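PDB 4DXK: mandelate racemase / muconate lactonizing enzyme family protein from Agrobacterium tumefaciens, which probably acts as a metal-dependent lyase or isomerase of the enolase superfamily, with a sodium ion held at the metal site of its alpha/beta barrel. Local coordinates for residues 178-183 against 219-224; 3-8 against 392-397; 290-295 against 323-328. All blocks are in the same frame, centred on the assembly; numbering follows the deposited sequence.

Contact 1 (178-183 against 219-224); sequences AAAEKT and SMWQLL
Ala180 supplies the bump here: its CB pushes into the angle between the indole of Trp221 and the side chain of Met220. Over one face of the tryptophan it makes a CH-pi contact, 3.8 Å from the centroid of the six-membered ring and 29° off the normal, shifted toward the rim. Ala180 CB comes within 3.5 Å of Trp221 CZ2, and CE2 is just as near. The helix backbone is pressed close as well, with Ala180 N 3.4 Å from Trp221 CZ2. One residue back, Ala179 CB lies 4.1 Å from CH2 of the same ring. Met220 forms the other wall, its CB 3.7 Å from Ala180 CB. In the one of its two deposited conformers described here, a bend at chi3 (64°) turns CE toward the helix, where it lies 3.5 Å from Glu181 CG. The two side chains pass at a slant, and the methylene part of the glutamate is what the methyl group meets. Beyond the contact, Ile188 and helix 223-232, through Ala226 and Ile229, pack on the indole. Helix 177-183 follows barrel strand 170-173, while the loop with Met220 and Trp221 follows strand 212-216, which ends in the metal ligand Glu216; the contact thus joins successive beta/alpha units, with the Met220 side chain about 10 Å from the sodium ion. Gln222 then takes the N-cap position of helix 223-232. No hydrogen bond spans the two segments, so their fit depends on dispersion and shape, chiefly a small alanine beside a large indole.

Contact 2 (3-8 against 392-397); sequences ITKLET and RRFSDA
Leu6 with Ser395 and Thr8 with Arg393 are the hydrogen-bonded pairs of two antiparallel strands whose short axes stand at 159°, with Glu7 and Phe394 the non-hydrogen-bonded pair between them. Both hydrogen-bonded pairs are doubly linked; in them Ser395 N lies 2.8 Å from Leu6 O, and Thr8 N 2.8 Å from Arg393 O. On the face that carries Glu7, the Phe394 ring runs beside the glutamate, pointing the same way, its CE2 3.4 Å from Glu7 CD. In one of its two conformers Lys5 crosses the other flank of this aromatic, bringing CE to 3.5 Å from Phe394 CD2. Glu7 reaches past the ring because CG stands anti to the backbone N (chi1 171°) and the chain stays extended. There Arg392 NH1 makes a salt bridge to Glu7 OE2 at 2.8 Å, meeting it on the syn side but 32° out of the carboxylate plane. The second carboxylate oxygen, OE1, bonds to His23, while Arg392 NH2 has Glu385 as a further partner. In the fold, strand 390-396 is the last of the chain, returning to the N-terminal domain to add an outer strand beside 3-11 in its antiparallel sheet. Helix 38-53 covers the face with Leu6, Thr8 and Ser395, and its His46 hydrogen-bonds through ND1 to Ser395 OG and through NE2 to Thr8 OG1, which also bonds to Glu42. Thr8 OG1 packs 3.5 Å from Arg393 CB. Thr4 and Lys5 form a classic beta bulge opposite His23, and near it a water donates to Thr4 O at 2.6 Å and accepts from Ala397 N at 3.0 Å.

Contact 3 (290-295 against 323-328); sequences LDISWC and PVVLCA
An Asx turn at the C-terminal end of barrel strand 287-290 sets Ile292 and Ser293 against Val325 and Ala328 on helix 323-335. Asp291 OD1 closes the turn by accepting from Ser293 N at 2.8 Å, and takes a second bond from Ser293 OG at 2.7 Å. Two bonds thus grip one oxygen and hold the serine beside it; Ser293 CB rests 3.6 Å from Val325 CG2. The side chains of Ile292 and Val325 run past one another in opposite senses, with CG1 of the isoleucine 4.1 Å from CG1 of the valine. CD1 of Ile292, anti to CA about the CB-CG1 bond (chi2 174°), extends on to Ala328 CB, a tight carbon contact at 3.4 Å. Ile89 of helix 79-99 packs on Ile292 and Ala328 alike, and Glu33 of the N-terminal domain accepts hydrogen bonds from the backbone N of Val324 and of Val325. The remaining oxygen, Asp291 OD2, sits 3.5 Å above the centre of a Trp294 ring and hydrogen-bonds to His318 ND1. An aspartate paired with a histidine just after the next barrel strand is consistent with the His-Asp dyad of the mandelate racemase subgroup, and the Asp291 side chain is about 8 Å from the sodium ion. Apolar contacts thus pack the loop on the helix, while the Asp291 carboxylate is satisfied by Ser293 on one oxygen and His318 on the other.

Contact 3 is wholly buried near the centre of the chain, whereas contacts 1 and 2 are partly buried and lie farther out. Contacts 1 and 3 belong to the same barrel, each using a loop that follows a strand of the parallel sheet, and their nearest atoms are about 10 Å apart; both pack carbon on carbon with no hydrogen bond across. Contact 2 stands in the antiparallel sheet of the other domain, its centre about 42 Å from that of contact 1, and works by backbone bonds and a salt bridge. Helix 79-99 touches side chains of both contacts 2 and 3. Along the sequence, contact 2 joins the chain's two ends and encloses the others.

Contact 1 (178-183 against 219-224)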
ATOM      1  N   ALA A 178      -2.746  -4.791 -37.839  1.00 13.88           N
ATOM      2  CA  ALA A 178      -3.563  -5.677 -38.670  1.00 14.91           C
ATOM      3  C   ALA A 178      -4.104  -6.848 -37.850  1.00 15.19           C
ATOM      4  O   ALA A 178      -5.293  -7.187 -37.917  1.00 16.56           O
ATOM      5  CB  ALA A 178      -2.766  -6.180 -39.873  1.00 19.04           C
ATOM      6  N   ALA A 179      -3.231  -7.455 -37.055  1.00 13.06           N
ATOM      7  CA  ALA A 179      -3.642  -8.533 -36.173  1.00 13.17           C
ATOM      8  C   ALA A 179      -4.675  -8.055 -35.148  1.00 13.09           C
ATOM      9  O   ALA A 179      -5.636  -8.774 -34.849  1.00 12.83           O
ATOM     10  CB  ALA A 179      -2.441  -9.125 -35.480  1.00 13.39           C
ATOM     11  N   ALA A 180      -4.490  -6.850 -34.611  1.00 11.71           N
ATOM     12  CA  ALA A 180      -5.427  -6.321 -33.628  1.00 11.48           C
ATOM     13  C   ALA A 180      -6.826  -6.197 -34.219  1.00 13.07           C
ATOM     14  O   ALA A 180      -7.813  -6.552 -33.578  1.00 14.03           O
ATOM     15  CB  ALA A 180      -4.961  -4.979 -33.103  1.00 12.37           C
ATOM     16  N   GLU A 181      -6.910  -5.676 -35.439  1.00 14.64           N
ATOM     17  CA  GLU A 181      -8.202  -5.485 -36.082  1.00 17.39           C
ATOM     18  C   GLU A 181      -8.962  -6.802 -36.224  1.00 18.12           C
ATOM     19  O   GLU A 181     -10.188  -6.838 -36.094  1.00 21.08           O
ATOM     20  CB  GLU A 181      -8.021  -4.800 -37.440  1.00 21.40           C
ATOM     21  CG  GLU A 181      -7.662  -3.327 -37.317  1.00 26.98           C
ATOM     22  CD  GLU A 181      -6.826  -2.804 -38.477  1.00 40.56           C
ATOM     23  OE1 GLU A 181      -6.602  -3.557 -39.447  1.00 42.18           O
ATOM     24  OE2 GLU A 181      -6.388  -1.636 -38.408  1.00 39.10           O
ATOM     25  N   LYS A 182      -8.239  -7.886 -36.497  0.55 14.93           N
ATOM     26  CA  LYS A 182      -8.860  -9.198 -36.684  0.55 18.93           C
ATOM     27  C   LYS A 182      -9.672  -9.672 -35.481  0.55 15.68           C
ATOM     28  O   LYS A 182     -10.708 -10.321 -35.635  0.55 18.15           O
ATOM     29  CB  LYS A 182      -7.804 -10.254 -37.010  0.55 15.19           C
ATOM     30  CG  LYS A 182      -7.168 -10.125 -38.376  0.55 22.16           C
ATOM     31  CD  LYS A 182      -6.005 -11.094 -38.535  0.55 28.22           C
ATOM     32  CE  LYS A 182      -6.371 -12.492 -38.068  0.55 30.94           C
ATOM     33  NZ  LYS A 182      -5.484 -13.535 -38.665  0.55 35.58           N
ATOM     34  N   THR A 183      -9.192  -9.365 -34.281  1.00 14.19           N
ATOM     35  CA  THR A 183      -9.813  -9.886 -33.064  1.00 13.55           C
ATOM     36  C   THR A 183     -10.280  -8.784 -32.111  1.00 13.23           C
ATOM     37  O   THR A 183     -10.579  -9.053 -30.943  1.00 12.78           O
ATOM     38  CB  THR A 183      -8.821 -10.779 -32.293  1.00 12.98           C
ATOM     39  OG1 THR A 183      -7.713  -9.974 -31.861  1.00 12.96           O
ATOM     40  CG2 THR A 183      -8.313 -11.934 -33.175  1.00 15.96           C
ATOM     41  N   SER A 219      -3.309   1.877 -29.132  1.00  8.90           N
ATOM     42  CA  SER A 219      -4.292   1.505 -28.105  1.00  8.93           C
ATOM     43  C   SER A 219      -5.249   0.401 -28.535  1.00 10.23           C
ATOM     44  O   SER A 219      -6.382   0.344 -28.059  1.00 11.45           O
ATOM     45  CB  SER A 219      -5.086   2.724 -27.620  1.00 10.63           C
ATOM     46  OG  SER A 219      -4.232   3.554 -26.847  1.00 13.25           O
ATOM     47  N   MET A 220      -4.785  -0.486 -29.408  0.55  9.32           N
ATOM     48  CA  MET A 220      -5.684  -1.462 -30.019  0.55 10.06           C
ATOM     49  C   MET A 220      -5.815  -2.797 -29.286  0.55  9.86           C
ATOM     50  O   MET A 220      -6.644  -3.621 -29.663  0.55 14.62           O
ATOM     51  CB  MET A 220      -5.290  -1.695 -31.476  0.55 11.25           C
ATOM     52  CG  MET A 220      -5.264  -0.407 -32.288  0.55 14.00           C
ATOM     53  SD  MET A 220      -4.871  -0.648 -34.025  0.55 17.94           S
ATOM     54  CE  MET A 220      -6.270  -1.633 -34.535  0.55 16.94           C
ATOM     55  N   TRP A 221      -5.027  -3.009 -28.235  1.00  8.83           N
ATOM     56  CA  TRP A 221      -4.989  -4.303 -27.551  1.00  8.97           C
ATOM     57  C   TRP A 221      -5.561  -4.273 -26.147  1.00  8.21           C
ATOM     58  O   TRP A 221      -5.429  -3.276 -25.430  1.00  8.82           O
ATOM     59  CB  TRP A 221      -3.542  -4.803 -27.485  1.00  9.46           C
ATOM     60  CG  TRP A 221      -2.998  -5.092 -28.835  1.00  8.77           C
ATOM     61  CD1 TRP A 221      -2.238  -4.271 -29.613  1.00  8.99           C
ATOM     62  CD2 TRP A 221      -3.219  -6.277 -29.594  1.00  9.15           C
ATOM     63  NE1 TRP A 221      -1.951  -4.886 -30.817  1.00 10.07           N
ATOM     64  CE2 TRP A 221      -2.556  -6.117 -30.827  1.00  9.77           C
ATOM     65  CE3 TRP A 221      -3.931  -7.456 -29.359  1.00 11.03           C
ATOM     66  CZ2 TRP A 221      -2.563  -7.107 -31.809  1.00 10.35           C
ATOM     67  CZ3 TRP A 221      -3.941  -8.429 -30.333  1.00 10.32           C
ATOM     68  CH2 TRP A 221      -3.267  -8.248 -31.545  1.00 10.91           C
ATOM     69  N   GLN A 222      -6.184  -5.383 -25.751  1.00  8.53           N
ATOM     70  CA  GLN A 222      -6.508  -5.635 -24.356  1.00  8.73           C
ATOM     71  C   GLN A 222      -5.239  -6.024 -23.586  1.00  8.18           C
ATOM     72  O   GLN A 222      -4.183  -6.238 -24.184  1.00  8.69           O
ATOM     73  CB  GLN A 222      -7.601  -6.701 -24.235  1.00  8.67           C
ATOM     74  CG  GLN A 222      -8.897  -6.305 -24.936  1.00  8.86           C
ATOM     75  CD  GLN A 222      -9.493  -5.056 -24.341  1.00  9.10           C
ATOM     76  OE1 GLN A 222      -9.784  -5.006 -23.147  1.00 10.87           O
ATOM     77  NE2 GLN A 222      -9.659  -4.025 -25.159  1.00 11.41           N
ATOM     78  N   LEU A 223      -5.334  -6.113 -22.263  1.00  7.76           N
ATOM     79  CA  LEU A 223      -4.138  -6.237 -21.424  1.00  8.36           C
ATOM     80  C   LEU A 223      -3.344  -7.511 -21.650  1.00  8.45           C
ATOM     81  O   LEU A 223      -2.114  -7.466 -21.761  1.00  9.21           O
ATOM     82  CB  LEU A 223      -4.494  -6.105 -19.946  1.00  9.51           C
ATOM     83  CG  LEU A 223      -3.308  -6.257 -18.990  1.00  8.71           C
ATOM     84  CD1 LEU A 223      -2.299  -5.135 -19.173  1.00 10.07           C
ATOM     85  CD2 LEU A 223      -3.789  -6.305 -17.547  1.00 12.93           C
ATOM     86  N   LEU A 224      -4.028  -8.646 -21.693  1.00  8.66           N
ATOM     87  CA  LEU A 224      -3.305  -9.911 -21.806  1.00  8.65           C
ATOM     88  C   LEU A 224      -2.517 -10.070 -23.120  1.00  9.11           C
ATOM     89  O   LEU A 224      -1.328 -10.362 -23.087  1.00 10.25           O
ATOM     90  CB  LEU A 224      -4.206 -11.116 -21.523  1.00  9.58           C
ATOM     91  CG  LEU A 224      -4.885 -11.111 -20.150  1.00  9.17           C
ATOM     92  CD1 LEU A 224      -5.684 -12.392 -19.992  1.00 10.92           C
ATOM     93  CD2 LEU A 224      -3.883 -10.961 -19.012  1.00 11.52           C
TER

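Contact 2 (3-8 against 392-397)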
ATOM      1  N   ILE A   3      -9.374  40.499 -28.566  1.00 10.75           N
ATOM      2  CA  ILE A   3      -9.795  39.602 -29.631  1.00 10.25           C
ATOM      3  C   ILE A   3     -11.032  40.186 -30.305  1.00 11.17           C
ATOM      4  O   ILE A   3     -11.989  40.586 -29.632  1.00 11.56           O
ATOM      5  CB  ILE A   3     -10.111  38.208 -29.069  1.00  8.87           C
ATOM      6  CG1 ILE A   3      -8.840  37.571 -28.491  1.00 10.27           C
ATOM      7  CG2 ILE A   3     -10.746  37.324 -30.139  1.00 10.28           C
ATOM      8  CD1 ILE A   3      -9.090  36.308 -27.687  1.00  9.87           C
ATOM      9  N   THR A   4     -11.004  40.254 -31.632  1.00 10.49           N
ATOM     10  CA  THR A   4     -12.121  40.807 -32.384  1.00 10.57           C
ATOM     11  C   THR A   4     -12.885  39.756 -33.177  1.00 12.08           C
ATOM     12  O   THR A   4     -14.090  39.899 -33.394  1.00 14.69           O
ATOM     13  CB  THR A   4     -11.638  41.871 -33.371  1.00 12.15           C
ATOM     14  OG1 THR A   4     -10.535  41.330 -34.107  1.00 14.32           O
ATOM     15  CG2 THR A   4     -11.215  43.143 -32.635  1.00 14.04           C
ATOM     16  N   LYS A   5     -12.181  38.756 -33.703  0.51 12.73           N
ATOM     17  CA  LYS A   5     -12.820  37.736 -34.538  0.51 12.71           C
ATOM     18  C   LYS A   5     -12.192  36.373 -34.320  0.51 10.19           C
ATOM     19  O   LYS A   5     -10.994  36.268 -34.063  0.51 12.66           O
ATOM     20  CB  LYS A   5     -12.683  38.069 -36.028  0.51 10.81           C
ATOM     21  CG  LYS A   5     -13.131  39.449 -36.439  0.51 14.23           C
ATOM     22  CD  LYS A   5     -12.694  39.766 -37.862  0.51 24.74           C
ATOM     23  CE  LYS A   5     -13.131  38.686 -38.838  0.51 28.59           C
ATOM     24  NZ  LYS A   5     -12.833  39.053 -40.259  0.51 34.31           N
ATOM     25  N   LEU A   6     -13.006  35.332 -34.439  1.00 10.95           N
ATOM     26  CA  LEU A   6     -12.506  33.967 -34.521  1.00 11.12           C
ATOM     27  C   LEU A   6     -12.831  33.431 -35.892  1.00 10.09           C
ATOM     28  O   LEU A   6     -13.990  33.463 -36.329  1.00 12.87           O
ATOM     29  CB  LEU A   6     -13.157  33.050 -33.492  1.00 16.08           C
ATOM     30  CG  LEU A   6     -12.862  33.224 -32.014  1.00 15.42           C
ATOM     31  CD1 LEU A   6     -13.296  31.963 -31.256  1.00 13.20           C
ATOM     32  CD2 LEU A   6     -11.388  33.547 -31.777  1.00 16.71           C
ATOM     33  N   GLU A   7     -11.814  32.929 -36.572  1.00 10.24           N
ATOM     34  CA  GLU A   7     -11.961  32.410 -37.922  1.00 11.96           C
ATOM     35  C   GLU A   7     -11.542  30.948 -37.913  1.00 12.93           C
ATOM     36  O   GLU A   7     -10.503  30.600 -37.345  1.00 14.82           O
ATOM     37  CB  GLU A   7     -11.082  33.218 -38.881  1.00 12.08           C
ATOM     38  CG  GLU A   7     -10.990  32.648 -40.286  1.00 14.62           C
ATOM     39  CD  GLU A   7     -10.041  33.434 -41.174  1.00 17.37           C
ATOM     40  OE1 GLU A   7      -9.299  34.304 -40.663  1.00 17.25           O
ATOM     41  OE2 GLU A   7     -10.030  33.183 -42.393  1.00 16.77           O
ATOM     42  N   THR A   8     -12.345  30.085 -38.518  1.00  9.92           N
ATOM     43  CA  THR A   8     -11.932  28.708 -38.727  1.00 10.18           C
ATOM     44  C   THR A   8     -11.749  28.452 -40.214  1.00  9.87           C
ATOM     45  O   THR A   8     -12.477  29.006 -41.043  1.00 10.75           O
ATOM     46  CB  THR A   8     -12.942  27.719 -38.149  1.00  9.71           C
ATOM     47  OG1 THR A   8     -14.260  28.077 -38.584  1.00 10.89           O
ATOM     48  CG2 THR A   8     -12.888  27.732 -36.623  1.00 11.13           C
ATOM     49  N   ARG A 392     -14.291  28.755 -44.905  1.00 13.59           N
ATOM     50  CA  ARG A 392     -14.012  29.576 -43.735  1.00 14.69           C
ATOM     51  C   ARG A 392     -15.300  29.943 -43.031  1.00 14.35           C
ATOM     52  O   ARG A 392     -16.337  30.124 -43.677  1.00 16.96           O
ATOM     53  CB  ARG A 392     -13.286  30.864 -44.123  1.00 17.29           C
ATOM     54  CG  ARG A 392     -11.981  30.670 -44.870  1.00 17.35           C
ATOM     55  CD  ARG A 392     -11.330  32.016 -45.179  1.00 22.47           C
ATOM     56  NE  ARG A 392     -10.215  31.889 -46.115  1.00 20.85           N
ATOM     57  CZ  ARG A 392      -8.930  31.907 -45.771  1.00 21.13           C
ATOM     58  NH1 ARG A 392      -8.568  32.065 -44.504  1.00 20.81           N
ATOM     59  NH2 ARG A 392      -7.995  31.778 -46.702  1.00 24.09           N
ATOM     60  N   ARG A 393     -15.231  30.063 -41.710  1.00 13.66           N
ATOM     61  CA  ARG A 393     -16.349  30.566 -40.926  1.00 13.51           C
ATOM     62  C   ARG A 393     -15.826  31.562 -39.902  1.00 12.42           C
ATOM     63  O   ARG A 393     -14.736  31.386 -39.347  1.00 11.29           O
ATOM     64  CB  ARG A 393     -17.091  29.433 -40.229  1.00 14.34           C
ATOM     65  CG  ARG A 393     -18.313  29.918 -39.484  1.00 21.39           C
ATOM     66  CD  ARG A 393     -19.112  28.789 -38.873  1.00 25.07           C
ATOM     67  NE  ARG A 393     -20.112  29.329 -37.960  1.00 22.51           N
ATOM     68  CZ  ARG A 393     -20.789  28.607 -37.079  1.00 24.06           C
ATOM     69  NH1 ARG A 393     -20.568  27.301 -36.979  1.00 22.50           N
ATOM     70  NH2 ARG A 393     -21.676  29.194 -36.287  1.00 27.02           N
ATOM     71  N   PHE A 394     -16.603  32.610 -39.655  1.00 13.15           N
ATOM     72  CA  PHE A 394     -16.200  33.692 -38.767  1.00 12.56           C
ATOM     73  C   PHE A 394     -17.202  33.929 -37.646  1.00 12.71           C
ATOM     74  O   PHE A 394     -18.412  33.806 -37.856  1.00 16.83           O
ATOM     75  CB  PHE A 394     -16.081  34.995 -39.563  1.00 15.84           C
ATOM     76  CG  PHE A 394     -14.985  34.992 -40.589  1.00 16.83           C
ATOM     77  CD1 PHE A 394     -15.212  34.492 -41.864  1.00 20.91           C
ATOM     78  CD2 PHE A 394     -13.734  35.500 -40.280  1.00 20.37           C
ATOM     79  CE1 PHE A 394     -14.201  34.494 -42.814  1.00 22.19           C
ATOM     80  CE2 PHE A 394     -12.722  35.511 -41.224  1.00 22.55           C
ATOM     81  CZ  PHE A 394     -12.959  35.002 -42.491  1.00 22.48           C
ATOM     82  N   SER A 395     -16.691  34.284 -36.470  1.00 11.40           N
ATOM     83  CA  SER A 395     -17.496  34.858 -35.396  1.00 12.25           C
ATOM     84  C   SER A 395     -16.914  36.208 -35.018  1.00 13.24           C
ATOM     85  O   SER A 395     -15.693  36.375 -34.968  1.00 12.95           O
ATOM     86  CB  SER A 395     -17.466  33.980 -34.149  1.00 12.42           C
ATOM     87  OG  SER A 395     -18.208  32.788 -34.312  1.00 14.20           O
ATOM     88  N   ASP A 396     -17.790  37.159 -34.722  1.00 12.56           N
ATOM     89  CA  ASP A 396     -17.368  38.455 -34.206  1.00 13.64           C
ATOM     90  C   ASP A 396     -18.412  38.976 -33.223  1.00 13.52           C
ATOM     91  O   ASP A 396     -19.330  38.244 -32.847  1.00 15.22           O
ATOM     92  CB  ASP A 396     -17.102  39.459 -35.338  1.00 16.50           C
ATOM     93  CG  ASP A 396     -18.299  39.658 -36.259  1.00 20.61           C
ATOM     94  OD1 ASP A 396     -19.449  39.350 -35.870  1.00 18.26           O
ATOM     95  OD2 ASP A 396     -18.079  40.156 -37.384  1.00 24.75           O
ATOM     96  N   ALA A 397     -18.275  40.231 -32.812  1.00 16.21           N
ATOM     97  CA  ALA A 397     -19.162  40.797 -31.800  1.00 19.34           C
ATOM     98  C   ALA A 397     -20.628  40.741 -32.235  1.00 19.19           C
ATOM     99  O   ALA A 397     -21.522  40.545 -31.415  1.00 21.84           O
ATOM    100  CB  ALA A 397     -18.751  42.224 -31.469  1.00 20.43           C
TER
HETATM  101  O   HOH W   1     -15.799  41.888 -33.016  1.00 17.98           O

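Contact 3 (290-295 against 323-328)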
ATOM      1  N   LEU A 290       2.503  13.483 -25.606  1.00  7.41           N
ATOM      2  CA  LEU A 290       1.334  14.346 -25.627  1.00  7.67           C
ATOM      3  C   LEU A 290       1.202  14.894 -27.037  1.00  8.52           C
ATOM      4  O   LEU A 290       2.169  14.873 -27.802  1.00  8.47           O
ATOM      5  CB  LEU A 290       1.472  15.473 -24.601  1.00  9.11           C
ATOM      6  CG  LEU A 290       2.687  16.398 -24.677  1.00  7.87           C
ATOM      7  CD1 LEU A 290       2.525  17.480 -25.733  1.00 10.30           C
ATOM      8  CD2 LEU A 290       2.941  17.042 -23.324  1.00 11.23           C
ATOM      9  N   ASP A 291       0.013  15.373 -27.377  1.00  7.51           N
ATOM     10  CA  ASP A 291      -0.194  16.133 -28.594  1.00  7.68           C
ATOM     11  C   ASP A 291      -0.757  17.472 -28.160  1.00  7.34           C
ATOM     12  O   ASP A 291      -1.815  17.527 -27.526  1.00  7.64           O
ATOM     13  CB  ASP A 291      -1.159  15.383 -29.523  1.00  7.81           C
ATOM     14  CG  ASP A 291      -1.409  16.112 -30.829  1.00  7.79           C
ATOM     15  OD1 ASP A 291      -1.814  17.293 -30.764  1.00  8.95           O
ATOM     16  OD2 ASP A 291      -1.190  15.521 -31.913  1.00  8.79           O
ATOM     17  N   ILE A 292      -0.041  18.550 -28.477  1.00  7.03           N
ATOM     18  CA  ILE A 292      -0.419  19.865 -27.991  1.00  8.36           C
ATOM     19  C   ILE A 292      -1.811  20.288 -28.441  1.00  7.31           C
ATOM     20  O   ILE A 292      -2.460  21.084 -27.767  1.00  8.03           O
ATOM     21  CB  ILE A 292       0.604  20.940 -28.407  1.00  8.03           C
ATOM     22  CG1 ILE A 292       0.712  21.035 -29.921  1.00  9.76           C
ATOM     23  CG2 ILE A 292       1.969  20.667 -27.781  1.00  8.63           C
ATOM     24  CD1 ILE A 292       1.588  22.178 -30.358  1.00 12.55           C
ATOM     25  N   SER A 293      -2.263  19.761 -29.574  1.00  7.55           N
ATOM     26  CA  SER A 293      -3.584  20.098 -30.110  1.00  7.75           C
ATOM     27  C   SER A 293      -4.706  19.209 -29.583  1.00  7.06           C
ATOM     28  O   SER A 293      -5.876  19.421 -29.931  1.00  7.65           O
ATOM     29  CB  SER A 293      -3.585  20.084 -31.645  1.00  9.09           C
ATOM     30  OG  SER A 293      -3.589  18.773 -32.178  1.00  8.81           O
ATOM     31  N   TRP A 294      -4.345  18.213 -28.766  1.00  7.29           N
ATOM     32  CA  TRP A 294      -5.296  17.260 -28.197  1.00  7.33           C
ATOM     33  C   TRP A 294      -5.310  17.301 -26.667  1.00  7.42           C
ATOM     34  O   TRP A 294      -6.167  16.660 -26.065  1.00  8.23           O
ATOM     35  CB  TRP A 294      -4.967  15.823 -28.637  1.00  7.73           C
ATOM     36  CG  TRP A 294      -5.074  15.570 -30.113  1.00  7.00           C
ATOM     37  CD1 TRP A 294      -5.685  16.366 -31.041  1.00  7.93           C
ATOM     38  CD2 TRP A 294      -4.518  14.459 -30.840  1.00  7.21           C
ATOM     39  NE1 TRP A 294      -5.560  15.811 -32.291  1.00  8.97           N
ATOM     40  CE2 TRP A 294      -4.854  14.639 -32.197  1.00  8.11           C
ATOM     41  CE3 TRP A 294      -3.804  13.311 -30.471  1.00  7.90           C
ATOM     42  CZ2 TRP A 294      -4.484  13.728 -33.189  1.00  9.15           C
ATOM     43  CZ3 TRP A 294      -3.429  12.412 -31.457  1.00  8.92           C
ATOM     44  CH2 TRP A 294      -3.777  12.620 -32.796  1.00  9.66           C
ATOM     45  N   CYS A 295      -4.368  18.019 -26.040  1.00  7.08           N
ATOM     46  CA  CYS A 295      -4.152  17.886 -24.594  1.00  7.41           C
ATOM     47  C   CYS A 295      -4.452  19.134 -23.793  1.00  8.12           C
ATOM     48  O   CYS A 295      -4.290  19.117 -22.572  1.00  8.29           O
ATOM     49  CB  CYS A 295      -2.706  17.453 -24.299  1.00  8.63           C
ATOM     50  SG  CYS A 295      -1.480  18.762 -24.500  1.00  9.01           S
ATOM     51  N   PRO A 323       1.033  21.057 -40.121  1.00  9.11           N
ATOM     52  CA  PRO A 323       2.311  21.776 -40.033  1.00 10.10           C
ATOM     53  C   PRO A 323       2.390  22.697 -38.817  1.00  9.39           C
ATOM     54  O   PRO A 323       3.474  22.898 -38.272  1.00  9.25           O
ATOM     55  CB  PRO A 323       2.351  22.591 -41.334  1.00 11.12           C
ATOM     56  CG  PRO A 323       0.913  22.725 -41.748  1.00 11.20           C
ATOM     57  CD  PRO A 323       0.249  21.455 -41.306  1.00 10.74           C
ATOM     58  N   VAL A 324       1.266  23.265 -38.394  1.00  9.06           N
ATOM     59  CA  VAL A 324       1.296  24.159 -37.234  1.00 10.03           C
ATOM     60  C   VAL A 324       1.592  23.367 -35.957  1.00  7.86           C
ATOM     61  O   VAL A 324       2.391  23.793 -35.126  1.00  8.74           O
ATOM     62  CB  VAL A 324      -0.002  24.985 -37.102  1.00  8.37           C
ATOM     63  CG1 VAL A 324      -0.011  25.781 -35.811  1.00 10.20           C
ATOM     64  CG2 VAL A 324      -0.177  25.891 -38.305  1.00 10.40           C
ATOM     65  N   VAL A 325       0.963  22.205 -35.808  1.00  8.60           N
ATOM     66  CA  VAL A 325       1.270  21.348 -34.666  1.00  8.72           C
ATOM     67  C   VAL A 325       2.731  20.909 -34.690  1.00  8.81           C
ATOM     68  O   VAL A 325       3.389  20.927 -33.656  1.00  9.02           O
ATOM     69  CB  VAL A 325       0.299  20.147 -34.542  1.00  8.05           C
ATOM     70  CG1 VAL A 325       0.813  19.103 -33.545  1.00 10.01           C
ATOM     71  CG2 VAL A 325      -1.054  20.647 -34.107  1.00 10.11           C
ATOM     72  N   LEU A 326       3.256  20.536 -35.851  1.00  8.88           N
ATOM     73  CA  LEU A 326       4.673  20.201 -35.920  1.00  9.09           C
ATOM     74  C   LEU A 326       5.533  21.380 -35.458  1.00  8.92           C
ATOM     75  O   LEU A 326       6.463  21.218 -34.657  1.00  9.25           O
ATOM     76  CB  LEU A 326       5.064  19.759 -37.330  1.00  9.85           C
ATOM     77  CG  LEU A 326       6.566  19.540 -37.541  1.00 10.70           C
ATOM     78  CD1 LEU A 326       7.109  18.408 -36.668  1.00 11.96           C
ATOM     79  CD2 LEU A 326       6.881  19.269 -39.005  1.00 13.41           C
ATOM     80  N   CYS A 327       5.212  22.574 -35.939  1.00  9.00           N
ATOM     81  CA  CYS A 327       6.003  23.740 -35.604  1.00  9.39           C
ATOM     82  C   CYS A 327       5.920  24.102 -34.116  1.00  8.65           C
ATOM     83  O   CYS A 327       6.941  24.282 -33.448  1.00  8.51           O
ATOM     84  CB  CYS A 327       5.584  24.922 -36.474  1.00  8.75           C
ATOM     85  SG  CYS A 327       6.526  26.389 -36.115  1.00 11.60           S
ATOM     86  N   ALA A 328       4.709  24.234 -33.592  1.00  8.59           N
ATOM     87  CA  ALA A 328       4.542  24.580 -32.184  1.00  8.94           C
ATOM     88  C   ALA A 328       5.149  23.508 -31.268  1.00  8.42           C
ATOM     89  O   ALA A 328       5.704  23.815 -30.205  1.00  9.00           O
ATOM     90  CB  ALA A 328       3.081  24.823 -31.874  1.00 10.59           C
TER